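Local coordinates for MccF (Escherichia coli, PDB 4IIY), which probably acts as a hydrolase of the peptidase S66 (LD-carboxypeptidase) family, serving as the microcin C7 self-immunity protein, at residues B[44-49]-B[75-80]; B[109-114]-B[138-143]; B[297-302]-B[351-356]. The protein carries 1 engineered substitution. All blocks are in the same frame, centred on the assembly; numbering follows the deposited sequence. Where two conformers were deposited one is given.

Overall arrangement
Interactions 1 and 2 lie in the LD-carboxypeptidase N-terminal range, interaction 3 in the C-terminal one, and each range supplies a different mixed sheet. In the first sheet the strands run side by side in the order 76-79, 45-49, 110-115 and 140-143, so interactions 1 and 2 are neighbouring parallel pairs with centres about 9 Å apart, joined where Gly47 probably hydrogen-bonds to Cys112 and Met114. Interaction 3 lies across the chain's centre, about 32 Å from interaction 1 and about 26 Å from interaction 2, centre to centre. The three follow in series along the chain. The predicted nucleophile position follows strand 140-143 of the first sheet, whereas the predicted charge-relay residue Glu270 ends strand 266-270 of the second.

Interaction 1: B[44-49]-B[75-80]; sequences DTIGFF and FKLVSG. With EDO (1,2-ethanediol), chain P.
The backbone N of Ile46 donates to Lys76 O at 2.8 Å, nearly in line with the C=O bond, and the same oxygen also receives a CA-H contact from Thr45. Further backbone bonds run from Lys76 N to Asp44 O, Val78 N to Ile46 O and Phe48 N to Val78 O; a weak one, Gly80 N to Phe48 O, ends the parallel pairing. Asp44 O lies in the plane of the Phe75 ring at its edge, 3.4 Å from CD1. Over one face of that ring sits the Ile46 methyl CD1, 3.9 Å from the centroid in a CH-pi contact. With CG lodged between the backbone N and the carbonyl carbon (chi1 57°), the Phe48 ring swings across to the second strand, where Ser79 CA lies over its face and Leu77 CB at its edge. On the other side of the sheet Thr45 CG2 meets Val78 CG2 at 3.6 Å. The connection through helices 55-58 and 60-72 makes this a beta-alpha-beta crossover. Strand 76-79 is outermost in the sheet within the chain, strand 110-115 pairs with the other edge of 45-49, Phe48 meets Phe63 of helix 60-72, and Phe75 packs on Tyr183 and Ile187 of helix 178-191.

Interaction 2: B[109-114]-B[138-143]; sequences DITCIM and PKIIIG
Lys139 runs along the first residues of segment 109-114, and each carbon and the nitrogen of its side chain lies near a backbone oxygen there. CB lies 3.6 Å from Thr111 O, and CG comes next to Ile110 O. CD is nearer still to that oxygen, at 3.3 Å, and it also touches the Ile113 methyl CD1. CE stays beside Ile110 O, and the chain, extended up to here, bends at its last torsion (chi4 -60°) to bring NZ round to the same carbonyl. The resulting hydrogen bond, NZ to Ile110 O, is 2.8 Å long and lies in the carbonyl plane. NZ also bonds to Asn107 O, so two main-chain carbonyls hold the buried ammonium group, and their dipoles probably offset part of its charge. Cut back to an alanine, this position is likely to leave Ile110 O and Asn107 O without their donor and to open a gap beside Ile113 CD1.

Past this lysine the backbones pair in parallel: Ile140 N donates to Thr111 O, Ile113 N to Ile140 O at 2.7 Å, and Ile142 N to Ile113 O. Ile113 and Ile141 lie alongside each other on one face, CB of the first 3.7 Å from CD1 of the second. On the opposite face Cys112 SG, anti to its own amide nitrogen, reaches Ile142 CG2 at 3.7 Å, and Met114 CB packs against the same methyl.

Helix 94-105 covers the Ile113 face through Phe101 and Leu104, whereas Phe186 of helix 178-191 covers Met114 and Ile142. Strand 110-115, helix 131-136 and strand 140-143 form a beta-alpha-beta unit, whose second strand leads to the predicted nucleophile position, held in this structure by the engineered Ala145.

Interaction 3: B[297-302]-B[351-356]; sequences AIILGK and LAIDFD. With EDO (1,2-ethanediol), chain L.
The Phe355 ring points the rim atom CZ at Ala297 CB, which sits at its edge near the ring plane, 4.4 Å away. Over one face of the ring lies Ile353 CG2 of its own segment, 3.5 Å above the plane and displaced toward the rim. Ile353 sends its other branch across the contact: CG1 is anti to the carbonyl carbon (chi1 -54°) and the chain is extended beyond it, carrying CD1 to within 3.7 Å of Ile299 CG1. The same methyl also touches Ala297 CB, at 4.2 Å. Further along, Leu351 CD1 meets Ile299 CD1 at 4.0 Å, the two side chains crossing at about a right angle. Strands 297-301 and 350-354 belong to one mixed sheet but are separated in it by 236-245 and 266-270; their axes stand at 87° and come no closer than 9.6 Å, consistent with a strongly twisted sheet, on one side of which these side chains meet over the intervening strands. No hydrogen bond links the two segments; the contact is apolar throughout. Ile360 of strand 359-362 joins Ile299 and Leu351, and Val237 touches both Ala297 and Phe355. Ile299 lies about 8 Å, side chain to side chain, from Glu270, a predicted charge-relay residue. Farther along segment 297-302, Gly301 O accepts a 2.8 Å hydrogen bond from O1 of a 1,2-ethanediol, probably from the crystallisation liquor.

Interaction 1: B[44-49]-B[75-80]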
loop_
_atom_site.group_PDB
_atom_site.type_symbol
_atom_site.label_atom_id
_atom_site.label_comp_id
_atom_site.label_asym_id
_atom_site.label_seq_id
_atom_site.Cartn_x
_atom_site.Cartn_y
_atom_site.Cartn_z
ATOM N N ASP B 44 -11.093 36.106 1.581
ATOM C CA ASP B 44 -10.500 35.396 2.710
ATOM C C ASP B 44 -9.021 35.058 2.494
ATOM O O ASP B 44 -8.488 35.141 1.384
ATOM C CB ASP B 44 -11.271 34.106 3.021
ATOM C CG ASP B 44 -12.535 34.344 3.843
ATOM O OD1 ASP B 44 -12.767 35.481 4.315
ATOM O OD2 ASP B 44 -13.298 33.374 4.028
ATOM N N THR B 45 -8.388 34.647 3.585
ATOM C CA THR B 45 -7.002 34.208 3.591
ATOM C C THR B 45 -6.905 32.682 3.578
ATOM O O THR B 45 -7.516 31.990 4.406
ATOM C CB THR B 45 -6.274 34.756 4.835
ATOM O OG1 THR B 45 -6.302 36.190 4.803
ATOM C CG2 THR B 45 -4.833 34.283 4.885
ATOM N N ILE B 46 -6.139 32.176 2.617
ATOM C CA ILE B 46 -5.868 30.752 2.474
ATOM C C ILE B 46 -4.401 30.530 2.802
ATOM O O ILE B 46 -3.540 31.206 2.237
ATOM C CB ILE B 46 -6.129 30.297 1.021
ATOM C CG1 ILE B 46 -7.605 30.507 0.639
ATOM C CG2 ILE B 46 -5.706 28.841 0.836
ATOM C CD1 ILE B 46 -7.920 30.276 -0.837
ATOM N N GLY B 47 -4.105 29.608 3.716
ATOM C CA GLY B 47 -2.726 29.229 3.981
ATOM C C GLY B 47 -2.422 27.909 3.311
ATOM O O GLY B 47 -3.305 27.058 3.238
ATOM N N PHE B 48 -1.203 27.728 2.816
ATOM C CA PHE B 48 -0.867 26.470 2.161
ATOM C C PHE B 48 0.348 25.784 2.772
ATOM O O PHE B 48 1.261 26.443 3.294
ATOM C CB PHE B 48 -0.761 26.628 0.636
ATOM C CG PHE B 48 0.230 27.666 0.162
ATOM C CD1 PHE B 48 1.579 27.376 0.097
ATOM C CD2 PHE B 48 -0.202 28.916 -0.274
ATOM C CE1 PHE B 48 2.491 28.307 -0.395
ATOM C CE2 PHE B 48 0.708 29.857 -0.759
ATOM C CZ PHE B 48 2.053 29.554 -0.811
ATOM N N PHE B 49 0.337 24.451 2.721
ATOM C CA PHE B 49 1.369 23.638 3.360
ATOM C C PHE B 49 1.797 22.501 2.439
ATOM O O PHE B 49 1.021 22.063 1.582
ATOM C CB PHE B 49 0.847 23.060 4.684
ATOM C CG PHE B 49 -0.254 22.053 4.507
ATOM C CD1 PHE B 49 0.024 20.699 4.504
ATOM C CD2 PHE B 49 -1.558 22.459 4.293
ATOM C CE1 PHE B 49 -0.984 19.774 4.311
ATOM C CE2 PHE B 49 -2.567 21.542 4.113
ATOM C CZ PHE B 49 -2.278 20.194 4.111
ATOM N N PHE B 75 -8.252 36.224 -3.219
ATOM C CA PHE B 75 -7.783 35.602 -1.991
ATOM C C PHE B 75 -6.426 36.132 -1.582
ATOM O O PHE B 75 -5.588 36.442 -2.426
ATOM C CB PHE B 75 -7.746 34.075 -2.118
ATOM C CG PHE B 75 -9.104 33.458 -2.231
ATOM C CD1 PHE B 75 -9.943 33.410 -1.132
ATOM C CD2 PHE B 75 -9.563 32.954 -3.442
ATOM C CE1 PHE B 75 -11.213 32.867 -1.235
ATOM C CE2 PHE B 75 -10.824 32.400 -3.547
ATOM C CZ PHE B 75 -11.650 32.352 -2.440
ATOM N N LYS B 76 -6.223 36.237 -0.274
ATOM C CA LYS B 76 -4.910 36.512 0.277
ATOM C C LYS B 76 -4.286 35.168 0.629
ATOM O O LYS B 76 -4.967 34.281 1.137
ATOM C CB LYS B 76 -5.040 37.395 1.519
ATOM C CG LYS B 76 -5.737 38.719 1.224
ATOM C CD LYS B 76 -6.186 39.437 2.480
ATOM C CE LYS B 76 -7.040 40.651 2.130
ATOM N NZ LYS B 76 -8.217 40.299 1.276
ATOM N N LEU B 77 -3.001 35.011 0.339
ATOM C CA LEU B 77 -2.328 33.741 0.592
ATOM C C LEU B 77 -1.242 33.855 1.653
ATOM O O LEU B 77 -0.465 34.817 1.673
ATOM C CB LEU B 77 -1.719 33.197 -0.698
ATOM C CG LEU B 77 -2.664 33.045 -1.883
ATOM C CD1 LEU B 77 -1.927 32.446 -3.068
ATOM C CD2 LEU B 77 -3.866 32.194 -1.521
ATOM N N VAL B 78 -1.201 32.868 2.542
ATOM C CA VAL B 78 -0.123 32.721 3.509
ATOM C C VAL B 78 0.675 31.469 3.148
ATOM O O VAL B 78 0.134 30.360 3.077
ATOM C CB VAL B 78 -0.653 32.606 4.952
ATOM C CG1 VAL B 78 0.472 32.245 5.922
ATOM C CG2 VAL B 78 -1.335 33.902 5.378
ATOM N N SER B 79 1.964 31.655 2.910
ATOM C CA SER B 79 2.843 30.558 2.542
ATOM C C SER B 79 3.337 29.806 3.773
ATOM O O SER B 79 3.903 30.401 4.683
ATOM C CB SER B 79 4.033 31.118 1.765
ATOM O OG SER B 79 4.913 30.093 1.352
ATOM N N GLY B 80 3.138 28.493 3.796
ATOM C CA GLY B 80 3.661 27.682 4.882
ATOM C C GLY B 80 5.176 27.776 4.959
ATOM O O GLY B 80 5.844 28.063 3.968
HETATM C C1 EDO P . -16.465 34.844 7.430
HETATM O O1 EDO P . -17.221 33.799 8.057
HETATM C C2 EDO P . -15.958 34.389 6.063
HETATM O O2 EDO P . -14.944 33.383 6.204
#

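Interaction 2: B[109-114]-B[138-143]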
loop_
_atom_site.group_PDB
_atom_site.type_symbol
_atom_site.label_atom_id
_atom_site.label_comp_id
_atom_site.label_asym_id
_atom_site.label_seq_id
_atom_site.Cartn_x
_atom_site.Cartn_y
_atom_site.Cartn_z
ATOM N N ASP B 109 -6.075 34.485 11.299
ATOM C CA ASP B 109 -6.495 35.128 10.054
ATOM C C ASP B 109 -6.839 34.131 8.944
ATOM O O ASP B 109 -7.444 34.504 7.938
ATOM C CB ASP B 109 -5.418 36.085 9.544
ATOM C CG ASP B 109 -5.158 37.239 10.496
ATOM O OD1 ASP B 109 -6.059 37.573 11.293
ATOM O OD2 ASP B 109 -4.049 37.813 10.440
ATOM N N ILE B 110 -6.450 32.871 9.118
ATOM C CA ILE B 110 -6.614 31.873 8.060
ATOM C C ILE B 110 -7.974 31.185 8.137
ATOM O O ILE B 110 -8.351 30.660 9.180
ATOM C CB ILE B 110 -5.470 30.831 8.110
ATOM C CG1 ILE B 110 -4.135 31.515 7.836
ATOM C CG2 ILE B 110 -5.707 29.721 7.090
ATOM C CD1 ILE B 110 -2.931 30.600 7.904
ATOM N N THR B 111 -8.714 31.194 7.032
ATOM C CA THR B 111 -10.016 30.536 6.970
ATOM C C THR B 111 -9.908 29.124 6.371
ATOM O O THR B 111 -10.692 28.237 6.699
ATOM C CB THR B 111 -11.023 31.372 6.144
ATOM O OG1 THR B 111 -11.254 32.624 6.805
ATOM C CG2 THR B 111 -12.350 30.656 5.989
ATOM N N CYS B 112 -8.939 28.941 5.474
ATOM C CA CYS B 112 -8.780 27.698 4.720
ATOM C C CYS B 112 -7.313 27.307 4.697
ATOM O O CYS B 112 -6.447 28.139 4.402
ATOM C CB CYS B 112 -9.311 27.877 3.292
ATOM S SG CYS B 112 -9.003 26.507 2.153
ATOM N N ILE B 113 -7.048 26.049 5.042
ATOM C CA ILE B 113 -5.713 25.461 4.979
ATOM C C ILE B 113 -5.697 24.466 3.821
ATOM O O ILE B 113 -6.428 23.471 3.843
ATOM C CB ILE B 113 -5.354 24.766 6.308
ATOM C CG1 ILE B 113 -5.270 25.805 7.434
ATOM C CG2 ILE B 113 -4.046 23.998 6.189
ATOM C CD1 ILE B 113 -5.031 25.210 8.813
ATOM N N MET B 114 -4.884 24.765 2.808
ATOM C CA MET B 114 -4.892 24.061 1.530
ATOM C C MET B 114 -3.550 23.391 1.255
ATOM O O MET B 114 -2.495 24.018 1.364
ATOM C CB MET B 114 -5.202 25.059 0.405
ATOM C CG MET B 114 -5.184 24.465 -1.003
ATOM S SD MET B 114 -5.538 25.700 -2.287
ATOM C CE MET B 114 -7.286 25.992 -1.987
ATOM N N PRO B 138 -11.476 25.615 14.377
ATOM C CA PRO B 138 -11.789 24.840 13.171
ATOM C C PRO B 138 -11.618 25.678 11.909
ATOM O O PRO B 138 -11.991 26.857 11.880
ATOM C CB PRO B 138 -13.252 24.427 13.372
ATOM C CG PRO B 138 -13.765 25.263 14.502
ATOM C CD PRO B 138 -12.594 25.652 15.336
ATOM N N LYS B 139 -11.026 25.074 10.885
ATOM C CA LYS B 139 -10.835 25.731 9.598
ATOM C C LYS B 139 -11.181 24.740 8.500
ATOM O O LYS B 139 -11.281 23.537 8.751
ATOM C CB LYS B 139 -9.386 26.212 9.433
ATOM C CG LYS B 139 -8.965 27.288 10.450
ATOM C CD LYS B 139 -7.487 27.630 10.318
ATOM C CE LYS B 139 -6.980 28.423 11.518
ATOM N NZ LYS B 139 -7.700 29.720 11.709
ATOM N N ILE B 140 -11.379 25.251 7.292
ATOM C CA ILE B 140 -11.548 24.406 6.123
ATOM C C ILE B 140 -10.196 23.800 5.757
ATOM O O ILE B 140 -9.258 24.525 5.429
ATOM C CB ILE B 140 -12.074 25.225 4.935
ATOM C CG1 ILE B 140 -13.444 25.831 5.268
ATOM C CG2 ILE B 140 -12.137 24.358 3.672
ATOM C CD1 ILE B 140 -13.880 26.915 4.309
ATOM N N ILE B 141 -10.090 22.476 5.826
ATOM C CA ILE B 141 -8.860 21.779 5.467
ATOM C C ILE B 141 -9.151 21.029 4.176
ATOM O O ILE B 141 -10.111 20.255 4.121
ATOM C CB ILE B 141 -8.434 20.764 6.556
ATOM C CG1 ILE B 141 -8.508 21.377 7.958
ATOM C CG2 ILE B 141 -7.049 20.197 6.242
ATOM C CD1 ILE B 141 -7.616 22.536 8.171
ATOM N N ILE B 142 -8.351 21.274 3.142
ATOM C CA ILE B 142 -8.653 20.772 1.806
ATOM C C ILE B 142 -7.405 20.305 1.056
ATOM O O ILE B 142 -6.330 20.912 1.143
ATOM C CB ILE B 142 -9.455 21.830 0.994
ATOM C CG1 ILE B 142 -10.011 21.246 -0.313
ATOM C CG2 ILE B 142 -8.614 23.088 0.748
ATOM C CD1 ILE B 142 -11.115 22.103 -0.909
ATOM N N GLY B 143 -7.564 19.191 0.349
ATOM C CA GLY B 143 -6.534 18.638 -0.515
ATOM C C GLY B 143 -6.994 17.268 -0.972
ATOM O O GLY B 143 -8.163 16.915 -0.806
#

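Interaction 3: B[297-302]-B[351-356]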
loop_
_atom_site.group_PDB
_atom_site.type_symbol
_atom_site.label_atom_id
_atom_site.label_comp_id
_atom_site.label_asym_id
_atom_site.label_seq_id
_atom_site.Cartn_x
_atom_site.Cartn_y
_atom_site.Cartn_z
ATOM N N ALA B 297 -23.396 1.922 -0.642
ATOM C CA ALA B 297 -23.058 2.299 -2.011
ATOM C C ALA B 297 -21.564 2.590 -2.057
ATOM O O ALA B 297 -20.930 2.819 -1.022
ATOM C CB ALA B 297 -23.865 3.527 -2.462
ATOM N N ILE B 298 -21.016 2.575 -3.268
ATOM C CA ILE B 298 -19.620 2.919 -3.501
ATOM C C ILE B 298 -19.548 3.981 -4.589
ATOM O O ILE B 298 -20.232 3.874 -5.611
ATOM C CB ILE B 298 -18.815 1.680 -3.950
ATOM C CG1 ILE B 298 -18.824 0.616 -2.848
ATOM C CG2 ILE B 298 -17.381 2.068 -4.330
ATOM C CD1 ILE B 298 -18.491 -0.763 -3.352
ATOM N N ILE B 299 -18.727 5.003 -4.352
ATOM C CA ILE B 299 -18.374 5.990 -5.365
ATOM C C ILE B 299 -16.929 5.752 -5.789
ATOM O O ILE B 299 -16.018 5.798 -4.950
ATOM C CB ILE B 299 -18.481 7.420 -4.819
ATOM C CG1 ILE B 299 -19.891 7.715 -4.288
ATOM C CG2 ILE B 299 -18.071 8.444 -5.889
ATOM C CD1 ILE B 299 -19.955 8.968 -3.430
ATOM N N LEU B 300 -16.719 5.467 -7.072
ATOM C CA LEU B 300 -15.372 5.379 -7.621
ATOM C C LEU B 300 -15.064 6.689 -8.330
ATOM O O LEU B 300 -15.753 7.059 -9.297
ATOM C CB LEU B 300 -15.256 4.240 -8.637
ATOM C CG LEU B 300 -15.608 2.827 -8.172
ATOM C CD1 LEU B 300 -15.488 1.861 -9.341
ATOM C CD2 LEU B 300 -14.718 2.379 -7.013
ATOM N N GLY B 301 -14.050 7.414 -7.866
ATOM C CA GLY B 301 -13.583 8.566 -8.618
ATOM C C GLY B 301 -12.943 8.112 -9.923
ATOM O O GLY B 301 -12.398 7.003 -10.006
ATOM N N LYS B 302 -12.992 8.945 -10.959
ATOM C CA LYS B 302 -12.301 8.585 -12.197
ATOM C C LYS B 302 -10.827 8.321 -11.892
ATOM O O LYS B 302 -10.178 9.106 -11.202
ATOM C CB LYS B 302 -12.404 9.694 -13.247
ATOM C CG LYS B 302 -13.799 9.919 -13.821
ATOM C CD LYS B 302 -13.716 10.833 -15.047
ATOM C CE LYS B 302 -15.030 10.913 -15.800
ATOM N NZ LYS B 302 -16.101 11.544 -14.983
ATOM N N LEU B 351 -24.480 12.072 2.008
ATOM C CA LEU B 351 -24.797 12.315 0.606
ATOM C C LEU B 351 -25.977 11.444 0.215
ATOM O O LEU B 351 -26.231 10.410 0.838
ATOM C CB LEU B 351 -23.629 11.921 -0.303
ATOM C CG LEU B 351 -22.223 12.389 0.038
ATOM C CD1 LEU B 351 -21.258 11.853 -1.013
ATOM C CD2 LEU B 351 -22.167 13.906 0.108
ATOM N N ALA B 352 -26.679 11.842 -0.839
ATOM C CA ALA B 352 -27.701 10.997 -1.443
ATOM C C ALA B 352 -27.364 10.783 -2.907
ATOM O O ALA B 352 -27.222 11.750 -3.666
ATOM C CB ALA B 352 -29.096 11.618 -1.295
ATOM N N ILE B 353 -27.216 9.527 -3.301
ATOM C CA ILE B 353 -27.016 9.193 -4.699
ATOM C C ILE B 353 -28.338 8.681 -5.254
ATOM O O ILE B 353 -28.889 7.698 -4.754
ATOM C CB ILE B 353 -25.939 8.106 -4.891
ATOM C CG1 ILE B 353 -24.623 8.500 -4.211
ATOM C CG2 ILE B 353 -25.731 7.833 -6.382
ATOM C CD1 ILE B 353 -23.603 7.375 -4.187
ATOM N N ASP B 354 -28.853 9.357 -6.276
ATOM C CA ASP B 354 -30.066 8.905 -6.935
ATOM C C ASP B 354 -29.667 8.174 -8.197
ATOM O O ASP B 354 -29.285 8.782 -9.197
ATOM C CB ASP B 354 -30.974 10.088 -7.249
ATOM C CG ASP B 354 -32.333 9.660 -7.764
ATOM O OD1 ASP B 354 -32.433 8.596 -8.400
ATOM O OD2 ASP B 354 -33.306 10.410 -7.515
ATOM N N PHE B 355 -29.721 6.853 -8.135
ATOM C CA PHE B 355 -29.317 6.025 -9.259
ATOM C C PHE B 355 -30.300 6.074 -10.424
ATOM O O PHE B 355 -29.913 5.856 -11.572
ATOM C CB PHE B 355 -29.072 4.594 -8.789
ATOM C CG PHE B 355 -27.837 4.459 -7.956
ATOM C CD1 PHE B 355 -26.610 4.234 -8.552
ATOM C CD2 PHE B 355 -27.893 4.607 -6.580
ATOM C CE1 PHE B 355 -25.465 4.128 -7.788
ATOM C CE2 PHE B 355 -26.745 4.510 -5.817
ATOM C CZ PHE B 355 -25.537 4.276 -6.426
ATOM N N ASP B 356 -31.559 6.375 -10.127
ATOM C CA ASP B 356 -32.568 6.465 -11.179
ATOM C C ASP B 356 -32.430 7.765 -11.963
ATOM O O ASP B 356 -32.519 7.773 -13.188
ATOM C CB ASP B 356 -33.977 6.356 -10.591
ATOM C CG ASP B 356 -34.241 5.010 -9.929
ATOM O OD1 ASP B 356 -33.603 4.009 -10.314
ATOM O OD2 ASP B 356 -35.092 4.967 -9.020
HETATM C C1 EDO L . -11.022 4.388 -8.429
HETATM O O1 EDO L . -10.289 5.464 -9.041
HETATM C C2 EDO L . -10.964 3.117 -9.263
HETATM O O2 EDO L . -9.627 2.593 -9.254
#